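Local coordinates for mandelate racemase/muconate lactonizing protein (Thermobispora bispora, PDB 3VC5) that probably catalyses the magnesium-dependent dehydration of D-glucarate to 5-dehydro-4-deoxy-D-glucarate, as a member of the mandelate racemase/muconate lactonizing enzyme family, at residues A[47-52]-A[173-178]; A[90-95]-A[139-144]; A[248-253]-A[274-279]; A[288-293]-A[313-318]. All blocks are in the same frame, centred on the assembly; numbering follows the deposited sequence.

Interaction 1 (A[47-52]-A[173-178]). With PO4 (phosphate ion), chain B.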
loop_
_atom_site.group_PDB
_atom_site.type_symbol
_atom_site.label_atom_id
_atom_site.label_comp_id
_atom_site.label_asym_id
_atom_site.label_seq_id
_atom_site.Cartn_x
_atom_site.Cartn_y
_atom_site.Cartn_z
ATOM N N HIS A 47 13.508 31.147 8.696
ATOM C CA HIS A 47 12.049 31.217 8.591
ATOM C C HIS A 47 11.555 32.656 8.735
ATOM O O HIS A 47 12.088 33.421 9.544
ATOM C CB HIS A 47 11.403 30.411 9.721
ATOM C CG HIS A 47 11.456 28.927 9.531
ATOM N ND1 HIS A 47 10.490 28.085 10.035
ATOM C CD2 HIS A 47 12.366 28.133 8.906
ATOM C CE1 HIS A 47 10.792 26.832 9.721
ATOM N NE2 HIS A 47 11.919 26.836 9.023
ATOM N N GLN A 48 10.524 33.004 7.957
ATOM C CA GLN A 48 9.921 34.326 8.014
ATOM C C GLN A 48 9.030 34.460 9.255
ATOM O O GLN A 48 8.681 33.468 9.884
ATOM C CB GLN A 48 9.131 34.612 6.742
ATOM C CG GLN A 48 10.024 34.856 5.520
ATOM C CD GLN A 48 9.291 34.610 4.226
ATOM O OE1 GLN A 48 8.893 33.474 3.930
ATOM N NE2 GLN A 48 9.101 35.668 3.443
ATOM N N PRO A 49 8.638 35.693 9.588
ATOM C CA PRO A 49 7.873 35.865 10.834
ATOM C C PRO A 49 6.452 35.271 10.802
ATOM O O PRO A 49 5.827 35.070 11.867
ATOM C CB PRO A 49 7.786 37.400 11.005
ATOM C CG PRO A 49 8.719 37.987 10.033
ATOM C CD PRO A 49 9.040 36.967 8.966
ATOM N N TRP A 50 5.942 35.040 9.601
ATOM C CA TRP A 50 4.650 34.365 9.407
ATOM C C TRP A 50 4.862 33.103 8.591
ATOM O O TRP A 50 5.552 33.148 7.554
ATOM C CB TRP A 50 3.666 35.257 8.654
ATOM C CG TRP A 50 3.346 36.534 9.360
ATOM C CD1 TRP A 50 3.882 37.783 9.105
ATOM C CD2 TRP A 50 2.430 36.709 10.458
ATOM N NE1 TRP A 50 3.331 38.716 9.965
ATOM C CE2 TRP A 50 2.447 38.081 10.803
ATOM C CE3 TRP A 50 1.592 35.842 11.172
ATOM C CZ2 TRP A 50 1.668 38.599 11.842
ATOM C CZ3 TRP A 50 0.820 36.351 12.197
ATOM C CH2 TRP A 50 0.856 37.730 12.519
ATOM N N ALA A 51 4.262 31.999 9.039
ATOM C CA ALA A 51 4.177 30.771 8.259
ATOM C C ALA A 51 2.743 30.697 7.710
ATOM O O ALA A 51 1.797 31.137 8.367
ATOM C CB ALA A 51 4.491 29.550 9.123
ATOM N N LEU A 52 2.597 30.181 6.489
ATOM C CA LEU A 52 1.298 30.124 5.811
ATOM C C LEU A 52 0.799 28.667 5.772
ATOM O O LEU A 52 1.592 27.727 5.624
ATOM C CB LEU A 52 1.490 30.584 4.365
ATOM C CG LEU A 52 2.165 31.956 4.173
ATOM C CD1 LEU A 52 2.301 32.307 2.695
ATOM C CD2 LEU A 52 1.422 33.063 4.931
ATOM N N ALA A 173 17.443 35.598 18.543
ATOM C CA ALA A 173 16.605 35.825 19.717
ATOM C C ALA A 173 15.196 36.240 19.279
ATOM O O ALA A 173 14.212 36.005 19.996
ATOM C CB ALA A 173 17.223 36.896 20.580
ATOM N N GLY A 174 15.101 36.859 18.104
ATOM C CA GLY A 174 13.802 37.320 17.570
ATOM C C GLY A 174 14.015 37.756 16.138
ATOM O O GLY A 174 15.163 37.789 15.666
ATOM N N HIS A 175 12.930 38.094 15.439
ATOM C CA HIS A 175 13.040 38.673 14.098
ATOM C C HIS A 175 13.538 40.094 14.228
ATOM O O HIS A 175 13.075 40.804 15.108
ATOM C CB HIS A 175 11.677 38.650 13.428
ATOM C CG HIS A 175 11.284 37.275 12.999
ATOM N ND1 HIS A 175 11.786 36.679 11.856
ATOM C CD2 HIS A 175 10.507 36.344 13.604
ATOM C CE1 HIS A 175 11.305 35.448 11.760
ATOM N NE2 HIS A 175 10.545 35.213 12.820
ATOM N N PRO A 176 14.505 40.503 13.381
ATOM C CA PRO A 176 15.051 41.859 13.508
ATOM C C PRO A 176 13.912 42.850 13.426
ATOM O O PRO A 176 13.021 42.693 12.590
ATOM C CB PRO A 176 15.949 41.985 12.273
ATOM C CG PRO A 176 16.459 40.586 12.077
ATOM C CD PRO A 176 15.224 39.725 12.357
ATOM N N GLY A 177 13.915 43.849 14.306
ATOM C CA GLY A 177 12.865 44.848 14.277
ATOM C C GLY A 177 11.585 44.461 14.993
ATOM O O GLY A 177 10.648 45.249 15.018
ATOM N N LYS A 178 11.540 43.263 15.589
ATOM C CA LYS A 178 10.329 42.727 16.248
ATOM C C LYS A 178 10.626 42.220 17.684
ATOM O O LYS A 178 11.788 42.054 18.047
ATOM C CB LYS A 178 9.781 41.578 15.421
ATOM C CG LYS A 178 9.556 41.906 13.933
ATOM C CD LYS A 178 8.855 40.700 13.244
ATOM C CE LYS A 178 8.374 40.929 11.801
ATOM N NZ LYS A 178 8.733 42.247 11.254
HETATM P P PO4 B . 12.098 23.584 7.667
HETATM O O1 PO4 B . 13.173 24.596 7.777
HETATM O O2 PO4 B . 11.097 23.951 8.741
HETATM O O3 PO4 B . 11.441 23.637 6.351
HETATM O O4 PO4 B . 12.680 22.282 7.884
#
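The pyrrolidine ring of Pro49 lies over one face of the His175 imidazole, a CH-pi contact joining the N-terminal domain of this enolase-superfamily enzyme to the loop after strand 161-169 of its barrel. With CG beside the backbone N (chi1 -74°), the His175 imidazole reaches Pro49. Pro49 CB stands 3.9 Å from the centroid of the His175 ring and 7° off the ring normal, while Pro49 CA, nearer the rim, is 3.4 Å from His175 NE2. Proline suits the place because its rigid C-H surface needs no ordering to cover a flat ring. The imidazole edge is used as well: in the ring plane, His175 CE1 comes within 3.1 Å of His47 O. Both ring nitrogens are held, ND1 by Tyr426 and NE2 by the carbonyl of Asp37, which fixes the rotation of the ring. With an alanine here, Tyr426 and the Asp37 carbonyl would probably be left without their mate, and Pro49 without the surface it lies on. The CD and CE methylenes of Lys178 cover the proline, crossing at about a right angle. They are brought back there by a type II turn from His175, in which Gly177 takes a positive phi. The His47 side chain instead leads away, toward the active site. Asp37 holds its ND1, and its NE2 donates an almost straight bond to phosphate O1, 2.9 Å long at 174°.

Interaction 2 (A[90-95]-A[139-144])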
loop_
_atom_site.group_PDB
_atom_site.type_symbol
_atom_site.label_atom_id
_atom_site.label_comp_id
_atom_site.label_asym_id
_atom_site.label_seq_id
_atom_site.Cartn_x
_atom_site.Cartn_y
_atom_site.Cartn_z
ATOM N N LEU A 90 -19.136 14.634 -5.818
ATOM C CA LEU A 90 -18.363 13.406 -5.619
ATOM C C LEU A 90 -18.577 12.868 -4.209
ATOM O O LEU A 90 -18.803 13.623 -3.247
ATOM C CB LEU A 90 -16.861 13.621 -5.896
ATOM C CG LEU A 90 -16.441 14.004 -7.325
ATOM C CD1 LEU A 90 -14.935 14.188 -7.459
ATOM C CD2 LEU A 90 -16.969 12.993 -8.357
ATOM N N ASP A 91 -18.509 11.553 -4.097
ATOM C CA ASP A 91 -18.708 10.861 -2.841
ATOM C C ASP A 91 -17.404 10.809 -2.020
ATOM O O ASP A 91 -16.341 10.641 -2.596
ATOM C CB ASP A 91 -19.160 9.452 -3.202
ATOM C CG ASP A 91 -19.575 8.673 -2.025
ATOM O OD1 ASP A 91 -20.787 8.581 -1.786
ATOM O OD2 ASP A 91 -18.693 8.163 -1.342
ATOM N N VAL A 92 -17.486 10.955 -0.696
ATOM C CA VAL A 92 -16.275 10.987 0.155
ATOM C C VAL A 92 -15.528 9.642 0.268
ATOM O O VAL A 92 -14.392 9.602 0.763
ATOM C CB VAL A 92 -16.560 11.513 1.596
ATOM C CG1 VAL A 92 -17.097 12.958 1.580
ATOM C CG2 VAL A 92 -17.496 10.562 2.368
ATOM N N TYR A 93 -16.147 8.534 -0.166
ATOM C CA TYR A 93 -15.438 7.247 -0.230
ATOM C C TYR A 93 -14.729 7.117 -1.564
ATOM O O TYR A 93 -13.878 6.229 -1.730
ATOM C CB TYR A 93 -16.402 6.052 -0.062
ATOM C CG TYR A 93 -16.993 5.977 1.319
ATOM C CD1 TYR A 93 -16.380 5.234 2.319
ATOM C CD2 TYR A 93 -18.162 6.676 1.633
ATOM C CE1 TYR A 93 -16.925 5.173 3.624
ATOM C CE2 TYR A 93 -18.700 6.631 2.915
ATOM C CZ TYR A 93 -18.078 5.885 3.904
ATOM O OH TYR A 93 -18.632 5.844 5.172
ATOM N N ALA A 94 -15.083 7.976 -2.516
ATOM C CA ALA A 94 -14.554 7.817 -3.894
ATOM C C ALA A 94 -13.203 8.502 -4.063
ATOM O O ALA A 94 -13.061 9.429 -4.873
ATOM C CB ALA A 94 -15.544 8.347 -4.913
ATOM N N LEU A 95 -12.210 8.018 -3.308
ATOM C CA LEU A 95 -10.909 8.667 -3.261
ATOM C C LEU A 95 -10.186 8.572 -4.593
ATOM O O LEU A 95 -9.506 9.521 -4.970
ATOM C CB LEU A 95 -10.032 8.092 -2.162
ATOM C CG LEU A 95 -10.509 8.371 -0.742
ATOM C CD1 LEU A 95 -9.541 7.726 0.289
ATOM C CD2 LEU A 95 -10.677 9.853 -0.508
ATOM N N LEU A 139 -11.331 11.307 4.898
ATOM C CA LEU A 139 -11.165 10.273 5.917
ATOM C C LEU A 139 -11.766 10.723 7.248
ATOM O O LEU A 139 -12.345 9.901 7.988
ATOM C CB LEU A 139 -9.679 9.907 6.103
ATOM C CG LEU A 139 -9.020 9.273 4.865
ATOM C CD1 LEU A 139 -7.525 9.053 5.207
ATOM C CD2 LEU A 139 -9.690 7.923 4.561
ATOM N N ASP A 140 -11.616 12.010 7.570
ATOM C CA ASP A 140 -12.243 12.561 8.806
ATOM C C ASP A 140 -13.751 12.261 8.754
ATOM O O ASP A 140 -14.331 11.725 9.706
ATOM C CB ASP A 140 -11.926 14.080 8.879
ATOM C CG ASP A 140 -12.269 14.734 10.205
ATOM O OD1 ASP A 140 -12.489 14.043 11.233
ATOM O OD2 ASP A 140 -12.289 15.998 10.191
ATOM N N ILE A 141 -14.373 12.556 7.619
ATOM C CA ILE A 141 -15.812 12.311 7.423
ATOM C C ILE A 141 -16.164 10.814 7.471
ATOM O O ILE A 141 -17.148 10.420 8.117
ATOM C CB ILE A 141 -16.298 12.933 6.116
ATOM C CG1 ILE A 141 -16.283 14.480 6.209
ATOM C CG2 ILE A 141 -17.732 12.468 5.799
ATOM C CD1 ILE A 141 -16.282 15.192 4.829
ATOM N N GLN A 142 -15.387 9.973 6.787
ATOM C CA GLN A 142 -15.628 8.529 6.870
ATOM C C GLN A 142 -15.562 8.025 8.312
ATOM O O GLN A 142 -16.380 7.201 8.729
ATOM C CB GLN A 142 -14.628 7.752 6.019
ATOM C CG GLN A 142 -14.737 7.970 4.535
ATOM C CD GLN A 142 -13.739 7.107 3.787
ATOM O OE1 GLN A 142 -13.323 6.023 4.277
ATOM N NE2 GLN A 142 -13.317 7.577 2.619
ATOM N N GLY A 143 -14.560 8.475 9.069
ATOM C CA GLY A 143 -14.469 8.123 10.481
ATOM C C GLY A 143 -15.693 8.594 11.265
ATOM O O GLY A 143 -16.246 7.846 12.091
ATOM N N LYS A 144 -16.121 9.833 11.040
ATOM C CA LYS A 144 -17.327 10.328 11.732
ATOM C C LYS A 144 -18.559 9.490 11.379
ATOM O O LYS A 144 -19.403 9.188 12.246
ATOM C CB LYS A 144 -17.586 11.795 11.418
ATOM C CG LYS A 144 -16.515 12.718 11.987
ATOM C CD LYS A 144 -16.851 14.178 11.713
ATOM C CE LYS A 144 -15.732 15.125 12.171
ATOM N NZ LYS A 144 -16.107 16.524 11.946
HETATM O O HOH W 1 -17.351 5.030 7.321
HETATM O O HOH W 2 -12.498 5.243 0.474
#
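Gln142 lies against one face of the Tyr93 ring and ties helix 123-146 to the turn before helix 95-106, both in the N-terminal alpha+beta domain of the enolase superfamily. At CB, chi1 -66° sets CG beside the backbone N, and the extended chain beyond it carries the amide past Tyr93 to the turn. Gln142 CG meets one face of Tyr93, 4.0 Å from the ring centroid, as a CH-pi contact offset toward the rim. Next, Gln142 CD lies 3.6 Å from Tyr93 CD1, and the amide makes an offset stack, its plane 24° from that of the ring; OE1 lies beyond the CD1-CE1 side, above the ring plane but past the rim. At the tip, NE2 donates to Val92 O (2.9 Å, 151°), a bond near the amide plane but tilted from the carbonyl plane, and also makes a longer bond to a water held by Tyr93 O. Glutamine suits the place because its methylene serves the ring while its amide serves the turn. Replacing it with a leucine would probably leave Val92 O without this donor and Tyr93 without its stacked amide. Apolar contacts continue on both sides: Val92 CG2 meets Ile141 CG2 at 3.9 Å, and Leu95 meets Leu139. The turn is braced by an Asx turn, Asp91 OD2 accepting from Tyr93 N, and the same carboxylate oxygen forms a salt bridge with Arg148 of the second subunit. A second water joins Tyr93 OH, at 2.6 Å, to Gln142 O.

Interaction 3 (A[248-253]-A[274-279])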
loop_
_atom_site.group_PDB
_atom_site.type_symbol
_atom_site.label_atom_id
_atom_site.label_comp_id
_atom_site.label_asym_id
_atom_site.label_seq_id
_atom_site.Cartn_x
_atom_site.Cartn_y
_atom_site.Cartn_z
ATOM N N THR A 248 32.965 16.145 2.843
ATOM C CA THR A 248 32.640 16.652 4.178
ATOM C C THR A 248 31.663 15.755 4.913
ATOM O O THR A 248 31.806 15.518 6.127
ATOM C CB THR A 248 32.131 18.101 4.074
ATOM O OG1 THR A 248 33.229 18.925 3.662
ATOM C CG2 THR A 248 31.577 18.608 5.394
ATOM N N SER A 249 30.650 15.284 4.189
ATOM C CA SER A 249 29.659 14.414 4.793
ATOM C C SER A 249 30.289 13.164 5.374
ATOM O O SER A 249 29.888 12.701 6.445
ATOM C CB SER A 249 28.587 13.998 3.782
ATOM O OG SER A 249 27.933 15.148 3.282
ATOM N N ILE A 250 31.234 12.581 4.638
ATOM C CA ILE A 250 31.863 11.355 5.084
ATOM C C ILE A 250 32.700 11.631 6.342
ATOM O O ILE A 250 32.707 10.836 7.296
ATOM C CB ILE A 250 32.701 10.707 3.962
ATOM C CG1 ILE A 250 31.755 10.158 2.876
ATOM C CG2 ILE A 250 33.563 9.602 4.538
ATOM C CD1 ILE A 250 32.466 9.785 1.585
ATOM N N ARG A 251 33.384 12.771 6.352
ATOM C CA ARG A 251 34.251 13.109 7.475
ATOM C C ARG A 251 33.374 13.302 8.711
ATOM O O ARG A 251 33.693 12.799 9.786
ATOM C CB ARG A 251 35.052 14.375 7.155
ATOM C CG ARG A 251 36.072 14.785 8.208
ATOM C CD ARG A 251 36.912 15.959 7.729
ATOM N NE ARG A 251 36.112 17.179 7.607
ATOM C CZ ARG A 251 35.836 17.786 6.454
ATOM N NH1 ARG A 251 36.300 17.299 5.305
ATOM N NH2 ARG A 251 35.103 18.894 6.448
ATOM N N VAL A 252 32.240 13.989 8.554
ATOM C CA VAL A 252 31.357 14.217 9.705
ATOM C C VAL A 252 30.684 12.933 10.198
ATOM O O VAL A 252 30.639 12.677 11.413
ATOM C CB VAL A 252 30.300 15.300 9.419
ATOM C CG1 VAL A 252 29.252 15.362 10.554
ATOM C CG2 VAL A 252 30.987 16.654 9.244
ATOM N N GLY A 253 30.136 12.143 9.271
ATOM C CA GLY A 253 29.533 10.859 9.620
ATOM C C GLY A 253 30.501 9.975 10.399
ATOM O O GLY A 253 30.149 9.369 11.413
ATOM N N ALA A 274 24.248 8.293 -2.003
ATOM C CA ALA A 274 24.642 6.874 -2.059
ATOM C C ALA A 274 26.143 6.721 -1.754
ATOM O O ALA A 274 26.545 5.796 -1.069
ATOM C CB ALA A 274 24.311 6.278 -3.399
ATOM N N ARG A 275 26.951 7.624 -2.266
ATOM C CA ARG A 275 28.382 7.597 -2.010
ATOM C C ARG A 275 28.708 7.849 -0.573
ATOM O O ARG A 275 29.562 7.208 -0.037
ATOM C CB ARG A 275 29.111 8.586 -2.871
ATOM C CG ARG A 275 28.965 8.289 -4.306
ATOM C CD ARG A 275 30.035 8.868 -5.095
ATOM N NE ARG A 275 29.957 10.273 -5.355
ATOM C CZ ARG A 275 30.971 11.108 -5.170
ATOM N NH1 ARG A 275 30.859 12.366 -5.453
ATOM N NH2 ARG A 275 32.113 10.691 -4.689
ATOM N N VAL A 276 28.012 8.788 0.049
ATOM C CA VAL A 276 28.192 9.017 1.493
ATOM C C VAL A 276 27.746 7.796 2.299
ATOM O O VAL A 276 28.454 7.342 3.222
ATOM C CB VAL A 276 27.441 10.299 1.954
ATOM C CG1 VAL A 276 27.452 10.449 3.494
ATOM C CG2 VAL A 276 28.040 11.538 1.274
ATOM N N ALA A 277 26.582 7.243 1.953
ATOM C CA ALA A 277 26.004 6.174 2.763
ATOM C C ALA A 277 26.932 4.968 2.861
ATOM O O ALA A 277 26.987 4.281 3.885
ATOM C CB ALA A 277 24.652 5.753 2.217
ATOM N N ALA A 278 27.653 4.707 1.778
ATOM C CA ALA A 278 28.558 3.570 1.695
ATOM C C ALA A 278 29.786 3.749 2.587
ATOM O O ALA A 278 30.513 2.777 2.862
ATOM C CB ALA A 278 28.985 3.358 0.234
ATOM N N GLU A 279 30.028 4.979 3.038
ATOM C CA GLU A 279 31.302 5.289 3.747
ATOM C C GLU A 279 31.123 5.847 5.175
ATOM O O GLU A 279 32.107 6.234 5.835
ATOM C CB GLU A 279 32.138 6.261 2.922
ATOM C CG GLU A 279 32.591 5.672 1.589
ATOM C CD GLU A 279 33.575 4.531 1.769
ATOM O OE1 GLU A 279 34.038 4.308 2.914
ATOM O OE2 GLU A 279 33.888 3.851 0.767
#
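Side-by-side packing of two successive outer helices of the beta/alpha barrel makes this contact, with Ser249 and Ile250 of helix 246-255 meeting Val276 of helix 270-277 and Glu279 shortly after it in sequence. The helices follow neighbouring parallel strands, 236-239 and 262-264, so they lie next to each other on the outside of the barrel. They come close: the CA atoms of Ile250 and Val276 are 5.6 Å apart. The small Ser249 is consistent with this closeness: its CB fits against both methyls of Val276, 3.6 Å from CG2 and 3.7 Å from CG1. Beta-branched Val276 offers these methyls to the neighbour because its CG1 is turned anti to the backbone N (chi1 172°). Ile250 supplies the rest. Its CG1 lies 4.0 Å from Val276 CA, and its CD1 reaches Glu279 CB at 3.8 Å, while its CG2 also rests near the Glu279 backbone. Of the Glu279 side chain only the methylenes touch Ile250; the chain bends at chi2, and the carboxylate turns from Ile250 to a salt bridge with Arg254, further along helix 246-255. The hydroxyl of Ser249 is likewise occupied, bonded to the carbonyl O of Thr245, just before its helix. The two segments thus meet by van der Waals packing, and at the exposed rim the Glu279-Arg254 bridge adds an ionic tie to helix 246-255: apolar fit inside, charge pair outside.

Interaction 4 (A[288-293]-A[313-318])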
loop_
_atom_site.group_PDB
_atom_site.type_symbol
_atom_site.label_atom_id
_atom_site.label_comp_id
_atom_site.label_asym_id
_atom_site.label_seq_id
_atom_site.Cartn_x
_atom_site.Cartn_y
_atom_site.Cartn_z
ATOM N N MET A 288 14.474 14.811 0.760
ATOM C CA MET A 288 14.899 15.675 -0.358
ATOM C C MET A 288 15.160 14.927 -1.628
ATOM O O MET A 288 14.747 15.413 -2.669
ATOM C CB MET A 288 16.143 16.532 -0.023
ATOM C CG MET A 288 15.873 17.509 1.134
ATOM S SD MET A 288 17.351 18.461 1.602
ATOM C CE MET A 288 17.569 19.552 0.191
ATOM N N CYS A 289 15.832 13.775 -1.568
ATOM C CA CYS A 289 16.168 13.074 -2.819
ATOM C C CYS A 289 15.169 11.955 -3.131
ATOM O O CYS A 289 15.218 11.364 -4.195
ATOM C CB CYS A 289 17.631 12.554 -2.783
ATOM S SG CYS A 289 17.981 11.150 -1.673
ATOM N N VAL A 290 14.319 11.612 -2.159
ATOM C CA VAL A 290 13.196 10.684 -2.389
ATOM C C VAL A 290 11.946 11.318 -1.806
ATOM O O VAL A 290 11.786 11.333 -0.558
ATOM C CB VAL A 290 13.447 9.318 -1.707
ATOM C CG1 VAL A 290 12.288 8.348 -1.956
ATOM C CG2 VAL A 290 14.782 8.711 -2.197
ATOM N N VAL A 291 11.103 11.886 -2.674
ATOM C CA VAL A 291 9.969 12.687 -2.192
ATOM C C VAL A 291 8.688 12.400 -2.982
ATOM O O VAL A 291 7.679 13.071 -2.800
ATOM C CB VAL A 291 10.282 14.222 -2.160
ATOM C CG1 VAL A 291 11.424 14.527 -1.163
ATOM C CG2 VAL A 291 10.659 14.693 -3.549
ATOM N N THR A 292 8.758 11.438 -3.907
ATOM C CA THR A 292 7.567 11.083 -4.678
ATOM C C THR A 292 7.801 9.648 -5.188
ATOM O O THR A 292 8.942 9.194 -5.212
ATOM C CB THR A 292 7.330 12.119 -5.823
ATOM O OG1 THR A 292 6.034 11.905 -6.373
ATOM C CG2 THR A 292 8.355 11.998 -6.951
ATOM N N PRO A 293 6.747 8.901 -5.524
ATOM C CA PRO A 293 7.023 7.484 -5.790
ATOM C C PRO A 293 7.975 7.196 -6.947
ATOM O O PRO A 293 8.705 6.194 -6.901
ATOM C CB PRO A 293 5.601 6.905 -6.049
ATOM C CG PRO A 293 4.712 7.774 -5.144
ATOM C CD PRO A 293 5.284 9.157 -5.392
ATOM N N HIS A 313 1.682 15.171 3.408
ATOM C CA HIS A 313 1.340 16.431 2.730
ATOM C C HIS A 313 1.887 16.492 1.314
ATOM O O HIS A 313 1.414 17.293 0.508
ATOM C CB HIS A 313 1.853 17.651 3.513
ATOM C CG HIS A 313 1.327 17.735 4.916
ATOM N ND1 HIS A 313 1.992 17.169 5.974
ATOM C CD2 HIS A 313 0.243 18.367 5.437
ATOM C CE1 HIS A 313 1.318 17.424 7.100
ATOM N NE2 HIS A 313 0.239 18.128 6.788
ATOM N N TYR A 314 2.902 15.682 1.005
ATOM C CA TYR A 314 3.358 15.665 -0.406
ATOM C C TYR A 314 3.469 14.259 -0.981
ATOM O O TYR A 314 3.755 14.132 -2.179
ATOM C CB TYR A 314 4.659 16.494 -0.628
ATOM C CG TYR A 314 5.876 16.030 0.159
ATOM C CD1 TYR A 314 6.659 14.974 -0.291
ATOM C CD2 TYR A 314 6.248 16.655 1.356
ATOM C CE1 TYR A 314 7.807 14.577 0.394
ATOM C CE2 TYR A 314 7.385 16.272 2.040
ATOM C CZ TYR A 314 8.129 15.199 1.590
ATOM O OH TYR A 314 9.252 14.823 2.302
ATOM N N TRP A 315 3.210 13.214 -0.172
ATOM C CA TRP A 315 3.129 11.840 -0.720
ATOM C C TRP A 315 1.679 11.467 -1.080
ATOM O O TRP A 315 1.416 10.366 -1.524
ATOM C CB TRP A 315 3.748 10.794 0.217
ATOM C CG TRP A 315 5.249 10.788 0.205
ATOM C CD1 TRP A 315 6.084 11.571 0.963
ATOM C CD2 TRP A 315 6.097 9.944 -0.587
ATOM N NE1 TRP A 315 7.397 11.244 0.725
ATOM C CE2 TRP A 315 7.447 10.262 -0.243
ATOM C CE3 TRP A 315 5.852 8.952 -1.548
ATOM C CZ2 TRP A 315 8.545 9.616 -0.823
ATOM C CZ3 TRP A 315 6.965 8.297 -2.151
ATOM C CH2 TRP A 315 8.298 8.634 -1.761
ATOM N N GLY A 316 0.736 12.379 -0.849
ATOM C CA GLY A 316 -0.621 12.194 -1.367
ATOM C C GLY A 316 -1.639 11.653 -0.389
ATOM O O GLY A 316 -2.593 10.961 -0.801
ATOM N N GLY A 317 -1.521 12.028 0.882
ATOM C CA GLY A 317 -2.543 11.638 1.842
ATOM C C GLY A 317 -2.178 10.438 2.692
ATOM O O GLY A 317 -1.100 9.818 2.519
ATOM N N LEU A 318 -3.077 10.081 3.615
ATOM C CA LEU A 318 -2.757 9.020 4.549
ATOM C C LEU A 318 -2.677 7.619 3.917
ATOM O O LEU A 318 -1.767 6.833 4.218
ATOM C CB LEU A 318 -3.729 9.017 5.732
ATOM C CG LEU A 318 -3.980 10.403 6.349
ATOM C CD1 LEU A 318 -4.766 10.207 7.633
ATOM C CD2 LEU A 318 -2.663 11.156 6.648
HETATM O O HOH W 3 10.139 12.266 1.581
HETATM O O HOH W 4 4.266 12.467 -4.368
#
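Tyr314 and Trp315 are turned opposite ways about their first torsions to meet Val291 and its neighbours. Tyr314 CG lies between its backbone N and carbonyl carbon (chi1 61°), whereas Trp315 CG is anti to its carbonyl carbon (chi1 -76°). These torsions direct both rings at loop 288-293, where the phenol presents an edge and the indole a face. In the plane of the Tyr314 ring, Val291 O approaches CD1 at 3.3 Å; this buried oxygen has no hydrogen-bonding partner, and the ring C-H at CD1 may partly compensate. Val291 CB packs 3.6 Å from Tyr314 CE1. The face of the six-membered part of the indole lies on the Val291-Thr292 peptide, Val291 C 3.5 Å from Trp315 CZ2, and Thr292 C comes 3.4 Å from Trp315 CZ3. Pro293 continues the cover, its CD 3.8 Å from Trp315 CZ3, and a methyl of Val290 meets CH2. Large flat aromatic residues suit this place because one indole can cover several backbone units at once. One water is gripped three ways: it donates to Val290 O and accepts from Tyr314 OH and from Trp315 NE1, the last at 3.0 Å. Another links Thr292 OG1 to Tyr314 O. Lys125 of the N-terminal domain makes a cation-pi contact with Tyr314, which also packs against Asn287, a magnesium ligand. Loops after successive barrel strands, 284-286 and 307-310, are thus joined at the C-terminal mouth of the barrel, where enolase-superfamily enzymes carry their active site.

Overall arrangement
Interactions 1 and 4 approach the active site from different directions. They lie on opposite sides of the chain's centre, with nearest atoms about 9 Å apart. In interaction 1, the His47 side chain lies about 6 Å from that of Lys211, a predicted proton acceptor that also binds the phosphate; in interaction 4, the Tyr314 side chain is about 4 Å from that of His338, the other predicted one. Interaction 2 touches interaction 4 directly, Leu139 CD1 packing 3.8 Å from Leu318 CB, so the N-terminal domain meets the barrel there. Interaction 3 is peripheral: its centre is 45 Å from that of interaction 2, and Val276 lies about 11 Å from the magnesium ligand Glu264, between side chains.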